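Aspartate aminotransferase (Rhodobacter sphaeroides, PDB 3NRA) probably catalyses the pyridoxal 5'-phosphate-dependent transfer of the amino group of L-aspartate to 2-oxoglutarate, yielding oxaloacetate and L-glutamate. Local coordinates at residues Glu5-Lys10 against Val143-Gly148; Leu86-Leu91 against Ala97-Arg102; Phe185-Pro188 against Val194-Ser197; His233-Ala238 against Val264-Arg269; Tyr339-Leu344 against Thr370-His375. All blocks are in the same frame, centred on the assembly; numbering follows the deposited sequence.

Contact 1. Residues Glu5-Lys10 against Val143-Gly148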
# COMPACT_ATOMS: atom_id res chain seq x y z
N GLU B 5 15.86 -3.33 -15.03
CA GLU B 5 15.46 -4.70 -15.42
C GLU B 5 16.00 -5.76 -14.44
O GLU B 5 15.24 -6.61 -13.97
CB GLU B 5 15.92 -5.02 -16.86
CG GLU B 5 15.13 -4.29 -17.99
CD GLU B 5 15.72 -2.91 -18.39
OE1 GLU B 5 16.49 -2.29 -17.58
OE2 GLU B 5 15.40 -2.43 -19.50
N ALA B 6 17.29 -5.66 -14.11
CA ALA B 6 17.94 -6.63 -13.19
C ALA B 6 17.41 -6.49 -11.74
O ALA B 6 17.18 -7.50 -11.05
CB ALA B 6 19.47 -6.48 -13.22
N LYS B 7 17.23 -5.24 -11.31
CA LYS B 7 16.64 -4.90 -10.00
C LYS B 7 15.35 -5.65 -9.78
O LYS B 7 15.19 -6.35 -8.80
CB LYS B 7 16.40 -3.38 -9.93
CG LYS B 7 15.94 -2.81 -8.57
CD LYS B 7 15.31 -1.39 -8.78
CE LYS B 7 15.68 -0.41 -7.67
NZ LYS B 7 15.10 0.97 -7.91
N PHE B 8 14.46 -5.57 -10.76
CA PHE B 8 13.14 -6.20 -10.66
C PHE B 8 13.14 -7.73 -10.94
O PHE B 8 12.28 -8.43 -10.42
CB PHE B 8 12.13 -5.49 -11.56
CG PHE B 8 11.54 -4.25 -10.93
CD1 PHE B 8 12.18 -3.02 -11.02
CD2 PHE B 8 10.35 -4.31 -10.25
CE1 PHE B 8 11.64 -1.88 -10.45
CE2 PHE B 8 9.82 -3.18 -9.66
CZ PHE B 8 10.47 -1.97 -9.77
N LYS B 9 14.10 -8.21 -11.74
CA LYS B 9 14.36 -9.68 -11.91
C LYS B 9 14.57 -10.41 -10.58
O LYS B 9 14.08 -11.53 -10.38
CB LYS B 9 15.58 -9.92 -12.81
N LYS B 10 15.27 -9.76 -9.66
CA LYS B 10 15.48 -10.29 -8.30
C LYS B 10 14.19 -10.43 -7.43
O LYS B 10 14.17 -11.24 -6.48
CB LYS B 10 16.53 -9.44 -7.57
CG LYS B 10 17.95 -9.61 -8.14
CD LYS B 10 19.05 -9.08 -7.18
CE LYS B 10 20.25 -10.06 -7.12
NZ LYS B 10 21.39 -9.54 -6.28
N VAL B 143 15.53 -5.85 1.43
CA VAL B 143 16.92 -5.39 1.57
C VAL B 143 17.55 -5.16 0.20
O VAL B 143 18.14 -4.13 -0.05
CB VAL B 143 17.79 -6.38 2.41
CG1 VAL B 143 19.21 -6.00 2.34
CG2 VAL B 143 17.30 -6.38 3.92
N GLU B 144 17.33 -6.09 -0.70
CA GLU B 144 17.99 -6.03 -1.98
C GLU B 144 17.33 -4.99 -2.94
O GLU B 144 18.05 -4.32 -3.69
CB GLU B 144 18.14 -7.45 -2.58
CG GLU B 144 19.38 -8.19 -1.89
CD GLU B 144 19.51 -9.69 -2.19
OE1 GLU B 144 18.61 -10.27 -2.83
OE2 GLU B 144 20.54 -10.28 -1.74
N PHE B 145 16.03 -4.75 -2.79
CA PHE B 145 15.35 -3.70 -3.53
C PHE B 145 15.87 -2.31 -3.17
O PHE B 145 16.00 -1.45 -4.04
CB PHE B 145 13.86 -3.73 -3.27
CG PHE B 145 13.09 -2.72 -4.08
CD1 PHE B 145 13.03 -2.83 -5.45
CD2 PHE B 145 12.47 -1.65 -3.47
CE1 PHE B 145 12.31 -1.90 -6.20
CE2 PHE B 145 11.77 -0.71 -4.24
CZ PHE B 145 11.70 -0.84 -5.59
N PHE B 146 16.17 -2.09 -1.90
CA PHE B 146 16.77 -0.85 -1.49
C PHE B 146 18.34 -0.85 -1.62
O PHE B 146 19.01 0.04 -1.10
CB PHE B 146 16.27 -0.47 -0.09
CG PHE B 146 14.81 -0.03 -0.08
CD1 PHE B 146 14.44 1.21 -0.61
CD2 PHE B 146 13.83 -0.85 0.40
CE1 PHE B 146 13.10 1.60 -0.64
CE2 PHE B 146 12.50 -0.46 0.36
CZ PHE B 146 12.14 0.76 -0.16
N GLU B 147 18.87 -1.82 -2.38
CA GLU B 147 20.31 -1.92 -2.68
C GLU B 147 21.19 -2.00 -1.42
O GLU B 147 22.38 -1.63 -1.46
CB GLU B 147 20.75 -0.79 -3.61
CG GLU B 147 19.93 -0.72 -4.95
CD GLU B 147 20.57 0.24 -6.00
OE1 GLU B 147 21.80 0.10 -6.30
OE2 GLU B 147 19.84 1.13 -6.52
N GLY B 148 20.63 -2.58 -0.34
CA GLY B 148 21.41 -2.99 0.81
C GLY B 148 22.07 -4.33 0.55
O GLY B 148 21.71 -5.04 -0.39
O HOH W 1 18.13 2.37 -8.96
O HOH W 2 15.39 1.70 -4.73
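The aliphatic end of K7 overlaps one corner of the F145 ring, its CE lying 4.0 Å from CE1 of F145. The chain gets there because CG stands anti to the backbone N (chi1 -173°) and the bend at chi3 lays CE beside that corner, next to CD. F8 meets the same ring atom: its CZ comes within 4.0 Å of F145 CE1. The two rings form an offset edge-to-face pair, with the edge of F145 turned to the face of F8 and the planes 77° apart. One CE1 therefore serves both a lysine chain and a phenyl ring. Beyond its own segment pair, F8 rests on A120 of the second subunit, and F145 packs on L278 of that subunit, so this short N-terminal helix is part of the dimer interface, consistent with the N-terminal arm of related class I aminotransferases. The polar links are looser. Water 2 donates to F145 O at 3.3 Å and accepts only a weak bond from K7 NZ, while water 1 joins the same NZ, again weakly, to E147 OE2. E147, with positive phi, is the C' residue of the Schellman motif that closes helix 137-145: G148 N bonds to V143 O and E147 N to E144 O. Farther out, K10 NZ and E144 OE1 stay 4.5 Å apart, opposite charges too distant for a salt bridge.

Contact 2. Residues Leu86-Leu91 against Ala97-Arg102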
# COMPACT_ATOMS: atom_id res chain seq x y z
N LEU B 86 -6.74 4.85 21.09
CA LEU B 86 -7.31 3.61 21.64
C LEU B 86 -6.26 2.49 21.64
O LEU B 86 -6.18 1.72 22.58
CB LEU B 86 -8.52 3.13 20.83
CG LEU B 86 -9.94 3.44 21.29
CD1 LEU B 86 -10.92 2.88 20.22
CD2 LEU B 86 -10.28 2.86 22.71
N LEU B 87 -5.49 2.38 20.57
CA LEU B 87 -4.62 1.21 20.38
C LEU B 87 -3.36 1.24 21.25
O LEU B 87 -2.93 0.19 21.74
CB LEU B 87 -4.23 1.06 18.92
CG LEU B 87 -5.24 0.48 17.93
CD1 LEU B 87 -4.51 0.32 16.54
CD2 LEU B 87 -5.82 -0.83 18.38
N ALA B 88 -2.79 2.42 21.46
CA ALA B 88 -1.48 2.55 22.11
C ALA B 88 -1.44 1.88 23.50
O ALA B 88 -0.48 1.12 23.79
CB ALA B 88 -1.07 4.06 22.21
N PRO B 89 -2.47 2.13 24.36
CA PRO B 89 -2.53 1.42 25.66
C PRO B 89 -2.63 -0.09 25.51
O PRO B 89 -2.01 -0.83 26.27
CB PRO B 89 -3.79 1.99 26.33
CG PRO B 89 -4.02 3.31 25.67
CD PRO B 89 -3.52 3.16 24.25
N ARG B 90 -3.36 -0.55 24.50
CA ARG B 90 -3.52 -2.00 24.27
C ARG B 90 -2.21 -2.64 23.82
O ARG B 90 -1.81 -3.69 24.35
CB ARG B 90 -4.62 -2.25 23.25
CG ARG B 90 -5.96 -1.62 23.65
CD ARG B 90 -7.07 -2.00 22.77
NE ARG B 90 -8.30 -1.29 23.16
CZ ARG B 90 -9.42 -1.22 22.43
NH1 ARG B 90 -9.51 -1.79 21.21
NH2 ARG B 90 -10.44 -0.52 22.88
N LEU B 91 -1.54 -1.99 22.89
CA LEU B 91 -0.25 -2.44 22.40
C LEU B 91 0.85 -2.29 23.47
O LEU B 91 1.78 -3.09 23.50
CB LEU B 91 0.14 -1.66 21.14
CG LEU B 91 -0.70 -1.92 19.89
CD1 LEU B 91 -0.40 -0.88 18.78
CD2 LEU B 91 -0.49 -3.38 19.35
N ALA B 97 5.75 -2.51 27.35
CA ALA B 97 6.50 -1.24 27.32
C ALA B 97 5.62 -0.12 26.75
O ALA B 97 4.65 -0.39 26.04
CB ALA B 97 7.81 -1.39 26.49
N PRO B 98 5.95 1.15 27.06
CA PRO B 98 5.16 2.28 26.57
C PRO B 98 5.04 2.37 25.05
O PRO B 98 5.95 1.96 24.32
CB PRO B 98 5.95 3.50 27.11
CG PRO B 98 6.54 3.04 28.31
CD PRO B 98 6.95 1.60 28.04
N VAL B 99 3.89 2.87 24.59
CA VAL B 99 3.64 3.15 23.20
C VAL B 99 3.11 4.58 23.11
O VAL B 99 2.21 4.98 23.88
CB VAL B 99 2.60 2.14 22.60
CG1 VAL B 99 2.23 2.53 21.21
CG2 VAL B 99 3.17 0.71 22.60
N ASP B 100 3.67 5.34 22.19
CA ASP B 100 3.32 6.73 21.99
C ASP B 100 2.34 6.85 20.80
O ASP B 100 2.76 6.77 19.65
CB ASP B 100 4.61 7.51 21.73
CG ASP B 100 4.37 8.98 21.44
OD1 ASP B 100 3.21 9.43 21.36
OD2 ASP B 100 5.38 9.69 21.28
N ALA B 101 1.05 7.06 21.09
CA ALA B 101 0.01 7.20 20.03
C ALA B 101 0.30 8.31 19.00
O ALA B 101 -0.00 8.15 17.80
CB ALA B 101 -1.36 7.47 20.66
N ARG B 102 0.86 9.42 19.47
CA ARG B 102 0.95 10.61 18.66
C ARG B 102 2.13 10.54 17.68
O ARG B 102 1.94 10.71 16.50
CB ARG B 102 1.01 11.87 19.55
CG ARG B 102 -0.23 12.05 20.49
CD ARG B 102 -1.55 11.67 19.77
NE ARG B 102 -2.78 11.93 20.53
CZ ARG B 102 -3.36 13.13 20.68
NH1 ARG B 102 -2.76 14.25 20.24
NH2 ARG B 102 -4.53 13.21 21.33
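V99 is the bump of this contact, and the surface of helix 81-95 between A88 and L91 is its hollow. The loop runs close to the helix here, with the CA atoms of A88 and V99 only 5.3 Å apart, a spacing that the small A88 side chain permits. The two methyls of V99 divide the work. CG1, which a chi1 of 174° sets opposite the backbone N, settles on A88 CB at 3.8 Å, whereas CG2 turns along the helix toward the next turn and lies 4.1 Å from L91 CB. Between the branches, V99 CB sits over A88 O at 3.5 Å, so the valine straddles the carbonyl of the residue it covers. A88 is in turn a small knob for the loop: its CB also touches A101 CB at 3.8 Å, and so it lies against both V99 and A101. Were V99 cut back to an alanine, the loss of both methyls would probably open a gap over A88 and L91 and deprive F266, which also packs on V99, of a neighbour. Beyond V99, D100 OD1 accepts from R102 N at 3.0 Å, the donor standing 39° out of the carboxylate plane. This is an Asx turn, and A101 O is further tied to the helix by a hydrogen bond from R84 NH1. Such packing of a helix against its own return loop belongs to the helix-loop-strand connection that leads into strand 105-108, at one margin of the seven-stranded sheet of the large domain of fold type I pyridoxal-phosphate enzymes.

Contact 3. Residues Phe185-Pro188 against Val194-Ser197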
# COMPACT_ATOMS: atom_id res chain seq x y z
N PHE B 185 13.89 -9.32 11.82
CA PHE B 185 13.51 -10.70 12.08
C PHE B 185 12.05 -10.84 12.47
O PHE B 185 11.44 -9.89 13.02
CB PHE B 185 14.43 -11.33 13.16
CG PHE B 185 14.12 -10.92 14.57
CD1 PHE B 185 14.36 -9.63 15.01
CD2 PHE B 185 13.68 -11.86 15.50
CE1 PHE B 185 14.10 -9.26 16.34
CE2 PHE B 185 13.41 -11.50 16.82
CZ PHE B 185 13.62 -10.19 17.24
N SER B 186 11.47 -12.01 12.16
CA SER B 186 10.14 -12.36 12.63
C SER B 186 10.21 -13.23 13.89
O SER B 186 11.06 -14.10 14.01
CB SER B 186 9.31 -13.06 11.52
OG SER B 186 9.83 -14.32 11.22
N ASN B 187 9.29 -12.95 14.82
CA ASN B 187 9.15 -13.66 16.08
C ASN B 187 7.66 -13.68 16.45
O ASN B 187 7.13 -12.66 16.80
CB ASN B 187 9.93 -12.95 17.18
CG ASN B 187 9.92 -13.73 18.47
OD1 ASN B 187 9.72 -14.94 18.46
ND2 ASN B 187 10.13 -13.05 19.58
N PRO B 188 6.99 -14.86 16.35
CA PRO B 188 7.50 -16.15 15.94
C PRO B 188 8.02 -16.15 14.50
O PRO B 188 7.50 -15.40 13.63
CB PRO B 188 6.29 -17.05 16.06
CG PRO B 188 5.15 -16.18 15.78
CD PRO B 188 5.53 -14.93 16.54
N VAL B 194 8.84 -21.16 15.40
CA VAL B 194 9.59 -21.13 16.65
C VAL B 194 9.64 -19.69 17.21
O VAL B 194 9.65 -18.71 16.48
CB VAL B 194 11.03 -21.70 16.48
CG1 VAL B 194 10.98 -23.15 16.03
CG2 VAL B 194 11.84 -20.85 15.53
N VAL B 195 9.69 -19.60 18.53
CA VAL B 195 9.65 -18.32 19.25
C VAL B 195 11.00 -18.15 19.90
O VAL B 195 11.55 -19.11 20.42
CB VAL B 195 8.53 -18.35 20.33
CG1 VAL B 195 8.71 -17.23 21.34
CG2 VAL B 195 7.12 -18.28 19.65
N TYR B 196 11.54 -16.95 19.88
CA TYR B 196 12.89 -16.72 20.44
C TYR B 196 12.80 -16.75 21.96
O TYR B 196 11.86 -16.26 22.53
CB TYR B 196 13.47 -15.40 19.95
CG TYR B 196 13.90 -15.43 18.48
CD1 TYR B 196 12.97 -15.50 17.45
CD2 TYR B 196 15.23 -15.41 18.14
CE1 TYR B 196 13.36 -15.54 16.13
CE2 TYR B 196 15.63 -15.46 16.80
CZ TYR B 196 14.69 -15.52 15.81
OH TYR B 196 15.09 -15.55 14.49
N SER B 197 13.75 -17.41 22.61
CA SER B 197 13.79 -17.48 24.09
C SER B 197 14.07 -16.12 24.71
O SER B 197 14.55 -15.21 24.03
CB SER B 197 14.88 -18.46 24.54
OG SER B 197 16.17 -17.88 24.30
O HOH W 3 13.23 -14.96 12.68
O HOH W 4 10.14 -14.26 22.04
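F185 and Y196 meet edge to face: the edge of the phenylalanine points at the face of the tyrosine, the planes are 74° apart, and F185 CD2 stands 3.7 Å from Y196 CE1, toward the rim of the ring. N187 approaches the same tyrosine differently, its amide plane nearly perpendicular to the ring and its OD1 lying at the ring edge, 3.4 Å from CD1. That oxygen also accepts from Y196 N, a nearly straight bond (167°) whose donor stands above the carbonyl plane. A chi1 of -174° extends the amide away from the N187 backbone N and across to the facing chain. N187 and P188 open the Asn-Pro-Asn-Asn-Pro sequence of class I aminotransferases, and the peptide bond between them is cis. Across the turn, P188 CB packs on V195 CG2 at 3.9 Å, and P188 CA makes a CA-H...O contact with V194 O. A leucine in place of N187 would probably leave Y196 N and water 4 without their amide partners. Water 4 accepts from N187 ND2 and donates to Y196 O, both at 2.7 Å; water 3 donates to S186 O and accepts from Y196 OH.

Contact 4. Residues His233-Ala238 against Val264-Arg269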
# COMPACT_ATOMS: atom_id res chain seq x y z
N HIS B 233 9.28 -9.85 24.36
CA HIS B 233 9.21 -8.72 23.46
C HIS B 233 10.50 -7.93 23.51
O HIS B 233 10.80 -7.29 24.52
CB HIS B 233 8.05 -7.82 23.86
CG HIS B 233 6.72 -8.48 23.75
ND1 HIS B 233 5.94 -8.40 22.62
CD2 HIS B 233 6.00 -9.19 24.66
CE1 HIS B 233 4.82 -9.08 22.80
NE2 HIS B 233 4.82 -9.56 24.04
N LEU B 234 11.24 -7.93 22.40
CA LEU B 234 12.52 -7.18 22.29
C LEU B 234 12.39 -5.75 22.78
O LEU B 234 13.27 -5.26 23.46
CB LEU B 234 13.02 -7.18 20.83
CG LEU B 234 14.42 -6.59 20.63
CD1 LEU B 234 15.44 -7.41 21.38
CD2 LEU B 234 14.79 -6.51 19.14
N ARG B 235 11.28 -5.09 22.44
CA ARG B 235 11.10 -3.65 22.74
C ARG B 235 10.98 -3.31 24.22
O ARG B 235 11.09 -2.15 24.58
CB ARG B 235 9.85 -3.09 22.01
CG ARG B 235 8.50 -3.48 22.63
CD ARG B 235 7.34 -3.02 21.72
NE ARG B 235 7.41 -1.58 21.52
CZ ARG B 235 6.88 -0.66 22.31
NH1 ARG B 235 6.07 -1.00 23.33
NH2 ARG B 235 7.13 0.63 22.07
N ALA B 236 10.70 -4.32 25.05
CA ALA B 236 10.65 -4.18 26.49
C ALA B 236 11.98 -4.54 27.18
O ALA B 236 12.09 -4.35 28.39
CB ALA B 236 9.50 -5.05 27.08
N GLU B 237 12.98 -5.03 26.44
CA GLU B 237 14.32 -5.35 27.07
C GLU B 237 15.02 -4.12 27.66
O GLU B 237 15.15 -3.11 27.02
CB GLU B 237 15.25 -6.01 26.05
CG GLU B 237 14.88 -7.41 25.70
CD GLU B 237 15.01 -8.38 26.86
OE1 GLU B 237 15.97 -8.25 27.68
OE2 GLU B 237 14.14 -9.26 26.98
N ALA B 238 15.48 -4.23 28.91
CA ALA B 238 16.22 -3.12 29.57
C ALA B 238 17.51 -2.68 28.80
O ALA B 238 17.89 -1.50 28.82
CB ALA B 238 16.57 -3.51 31.03
N VAL B 264 0.20 -2.30 12.04
CA VAL B 264 0.76 -1.17 12.75
C VAL B 264 2.23 -1.32 12.94
O VAL B 264 2.76 -2.45 12.92
CB VAL B 264 0.12 -0.97 14.14
CG1 VAL B 264 -1.37 -0.67 14.01
CG2 VAL B 264 0.41 -2.20 15.04
N ALA B 265 2.90 -0.18 13.12
CA ALA B 265 4.29 -0.14 13.54
C ALA B 265 4.43 0.86 14.68
O ALA B 265 3.74 1.89 14.70
CB ALA B 265 5.16 0.25 12.43
N PHE B 266 5.29 0.55 15.63
CA PHE B 266 5.48 1.41 16.78
C PHE B 266 6.84 1.29 17.37
O PHE B 266 7.50 0.24 17.25
CB PHE B 266 4.39 1.15 17.87
CG PHE B 266 4.18 -0.32 18.22
CD1 PHE B 266 3.33 -1.13 17.44
CD2 PHE B 266 4.73 -0.86 19.37
CE1 PHE B 266 3.08 -2.45 17.80
CE2 PHE B 266 4.51 -2.17 19.72
CZ PHE B 266 3.66 -2.98 18.94
N GLY B 267 7.26 2.36 18.01
CA GLY B 267 8.61 2.48 18.50
C GLY B 267 9.22 3.79 18.07
O GLY B 267 8.62 4.84 18.25
N SER B 268 10.44 3.71 17.50
CA SER B 268 11.30 4.86 17.31
C SER B 268 10.59 6.05 16.65
O SER B 268 10.08 5.91 15.53
CB SER B 268 12.48 4.48 16.44
OG SER B 268 13.28 5.62 16.18
N ARG B 269 10.62 7.20 17.31
CA ARG B 269 9.96 8.35 16.75
C ARG B 269 10.61 8.84 15.43
O ARG B 269 9.89 9.18 14.50
CB ARG B 269 9.81 9.46 17.78
CG ARG B 269 8.76 9.11 18.84
CD ARG B 269 8.67 10.15 19.91
NE ARG B 269 9.68 9.94 20.91
CZ ARG B 269 9.54 9.12 21.95
NH1 ARG B 269 8.42 8.42 22.10
NH2 ARG B 269 10.53 9.00 22.82
O HOH W 5 8.99 -0.88 19.16
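F266 O takes a hydrogen bond of 2.7 Å from water 5, and that water in turn accepts from R235 NE at 2.9 Å, in the guanidinium plane. The backbone carbonyl and the arginine are thus joined through solvent. Above the guanidinium lies the rim of the phenyl ring, its CD2 3.5 Å over one face and offset toward the edge of the group. Because the planes are 72° apart, F266 presents its ring edge, not its face, to the charge, and this is no cation-pi stack. The guanidinium reaches the ring through a bend at chi3 (-58°) that turns NE and its group back over the phenyl edge. Strand 263-267, which carries F266, runs antiparallel to both its neighbours in the large-domain sheet, and the 3-10 turn at 234-236 brings R235 up beside it. The remaining nitrogens are held from outside: NH2 donates to P98 O and NH1 to T95 OG1, so each nitrogen of the buried cation has a polar partner. R235 NH2 also approaches G267 CA at 4.3 Å. The backbone angles of G267 (phi 130°) would jam a side chain against the preceding carbonyl, and glycine alone fits easily.

Contact 5. Residues Tyr339-Leu344 against Thr370-His375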
# COMPACT_ATOMS: atom_id res chain seq x y z
N TYR B 339 2.18 -21.59 11.38
CA TYR B 339 3.10 -22.19 10.41
C TYR B 339 3.81 -23.45 10.94
O TYR B 339 4.24 -23.50 12.08
CB TYR B 339 4.13 -21.18 9.99
CG TYR B 339 3.54 -20.02 9.25
CD1 TYR B 339 2.76 -20.21 8.10
CD2 TYR B 339 3.75 -18.71 9.69
CE1 TYR B 339 2.21 -19.14 7.41
CE2 TYR B 339 3.20 -17.64 9.01
CZ TYR B 339 2.42 -17.87 7.87
OH TYR B 339 1.85 -16.81 7.21
N LEU B 340 3.84 -24.50 10.11
CA LEU B 340 4.71 -25.65 10.28
C LEU B 340 5.66 -25.74 9.08
O LEU B 340 5.26 -25.53 7.92
CB LEU B 340 3.91 -26.94 10.33
CG LEU B 340 3.17 -27.37 11.58
CD1 LEU B 340 1.95 -28.26 11.18
CD2 LEU B 340 4.08 -28.12 12.50
N PHE B 341 6.90 -26.12 9.36
CA PHE B 341 7.93 -26.17 8.36
C PHE B 341 8.65 -27.55 8.41
O PHE B 341 9.78 -27.65 8.87
CB PHE B 341 8.88 -25.02 8.63
CG PHE B 341 9.77 -24.67 7.50
CD1 PHE B 341 9.25 -24.35 6.25
CD2 PHE B 341 11.14 -24.55 7.70
CE1 PHE B 341 10.06 -23.97 5.23
CE2 PHE B 341 11.96 -24.17 6.66
CZ PHE B 341 11.41 -23.87 5.42
N PRO B 342 7.98 -28.61 7.94
CA PRO B 342 8.61 -29.91 7.93
C PRO B 342 9.76 -30.04 6.93
O PRO B 342 9.66 -29.54 5.81
CB PRO B 342 7.46 -30.85 7.57
CG PRO B 342 6.50 -30.02 6.91
CD PRO B 342 6.56 -28.73 7.63
N ARG B 343 10.85 -30.66 7.37
CA ARG B 343 11.96 -31.02 6.51
C ARG B 343 11.73 -32.43 6.02
O ARG B 343 11.63 -33.35 6.82
CB ARG B 343 13.28 -30.95 7.28
CG ARG B 343 14.50 -31.01 6.40
CD ARG B 343 15.80 -30.95 7.20
NE ARG B 343 15.90 -32.09 8.11
CZ ARG B 343 16.93 -32.34 8.91
NH1 ARG B 343 18.00 -31.55 8.92
NH2 ARG B 343 16.89 -33.39 9.69
N LEU B 344 11.64 -32.59 4.70
CA LEU B 344 11.30 -33.86 4.09
C LEU B 344 12.56 -34.69 3.83
O LEU B 344 13.65 -34.12 3.67
CB LEU B 344 10.55 -33.62 2.76
CG LEU B 344 9.29 -32.75 2.84
CD1 LEU B 344 8.60 -32.69 1.49
CD2 LEU B 344 8.31 -33.28 3.92
N THR B 370 12.46 -22.92 -0.43
CA THR B 370 13.38 -21.93 -1.01
C THR B 370 12.87 -20.46 -0.92
O THR B 370 13.65 -19.54 -1.06
CB THR B 370 13.73 -22.26 -2.49
OG1 THR B 370 12.54 -22.45 -3.23
CG2 THR B 370 14.59 -23.51 -2.59
N GLU B 371 11.57 -20.25 -0.65
CA GLU B 371 11.06 -18.87 -0.41
C GLU B 371 11.69 -18.20 0.82
O GLU B 371 11.75 -16.97 0.90
CB GLU B 371 9.53 -18.86 -0.25
CG GLU B 371 8.73 -19.00 -1.58
CD GLU B 371 9.11 -17.94 -2.62
OE1 GLU B 371 8.84 -16.74 -2.40
OE2 GLU B 371 9.69 -18.32 -3.66
N PHE B 372 12.18 -19.02 1.77
CA PHE B 372 12.63 -18.53 3.07
C PHE B 372 14.13 -18.56 3.25
O PHE B 372 14.66 -17.84 4.08
CB PHE B 372 11.97 -19.34 4.17
CG PHE B 372 10.51 -19.54 3.93
CD1 PHE B 372 9.61 -18.51 4.15
CD2 PHE B 372 10.04 -20.72 3.40
CE1 PHE B 372 8.27 -18.66 3.87
CE2 PHE B 372 8.68 -20.87 3.11
CZ PHE B 372 7.80 -19.85 3.35
N SER B 373 14.80 -19.40 2.48
CA SER B 373 16.25 -19.44 2.48
C SER B 373 16.68 -20.35 1.35
O SER B 373 16.01 -21.34 1.09
CB SER B 373 16.75 -20.02 3.81
OG SER B 373 18.09 -20.43 3.74
N PRO B 374 17.83 -20.07 0.72
CA PRO B 374 18.35 -20.99 -0.30
C PRO B 374 18.77 -22.35 0.27
O PRO B 374 18.92 -23.29 -0.47
CB PRO B 374 19.57 -20.25 -0.84
CG PRO B 374 19.98 -19.36 0.27
CD PRO B 374 18.76 -18.96 0.97
N HIS B 375 18.92 -22.43 1.59
CA HIS B 375 19.43 -23.60 2.26
C HIS B 375 18.34 -24.42 2.96
O HIS B 375 18.65 -25.32 3.69
CB HIS B 375 20.45 -23.16 3.29
CG HIS B 375 21.47 -22.25 2.75
ND1 HIS B 375 22.25 -22.57 1.67
CD2 HIS B 375 21.83 -20.99 3.11
CE1 HIS B 375 23.07 -21.57 1.40
NE2 HIS B 375 22.83 -20.59 2.26
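F341 touches F372 where the small domain brings two loops together: F341 directly follows strand 339-340, at one margin of its mixed four-stranded sheet, and F372 belongs to the connection from strand 364-368 to strand 380-383. The tight part of the contact is confined to these two rings. F341 CE1 comes 3.7 Å from F372 CD2, with F341 CZ on the same CD2 at 4.0 Å. Although the planes are 87° apart, each ring meets the other obliquely, and the pair is neither stacked nor T-shaped. At chi1 -163° the F341 ring swings to its own carbonyl side and over to the facing loop. R381 of strand 380-383, the neighbour of strand 339-340, packs against both phenylalanines. At the other end of strand 339-340, Y339 OH bonds to NZ of the pyridoxal-phosphate-modified lysine at position 253, so the strand leading into F341 also carries a residue of the cofactor site. The solvent side is looser: T370, E371, P374 and H375 are exposed. Between them the buried S373 OG accepts from H375 N at 3.1 Å in an ST turn, and P374 CG rests 3.7 Å over one face of the H375 ring.

In the fold
Contacts 3, 4 and 5 are buried, whereas contacts 1 and 2 are only partly so, and contact 1 alone has the second subunit against it. Contacts 3 and 4 reach the same large-domain sheet. Contacts 2 and 4 share more: R235 of contact 4 is held by the loop of contact 2, and V99 packs on both R235 and F266, so the two form one continuous block. Contact 5 stands apart in the small domain, about 35 Å from contact 2 between centres. The chemistry varies accordingly: aromatic edges and weak water links at the dimer face, apolar methyls in contact 2, direct and water-bridged bonds in contact 3, a single water bridge beside an arginine-phenylalanine packing in contact 4, and a lone ring pair in contact 5.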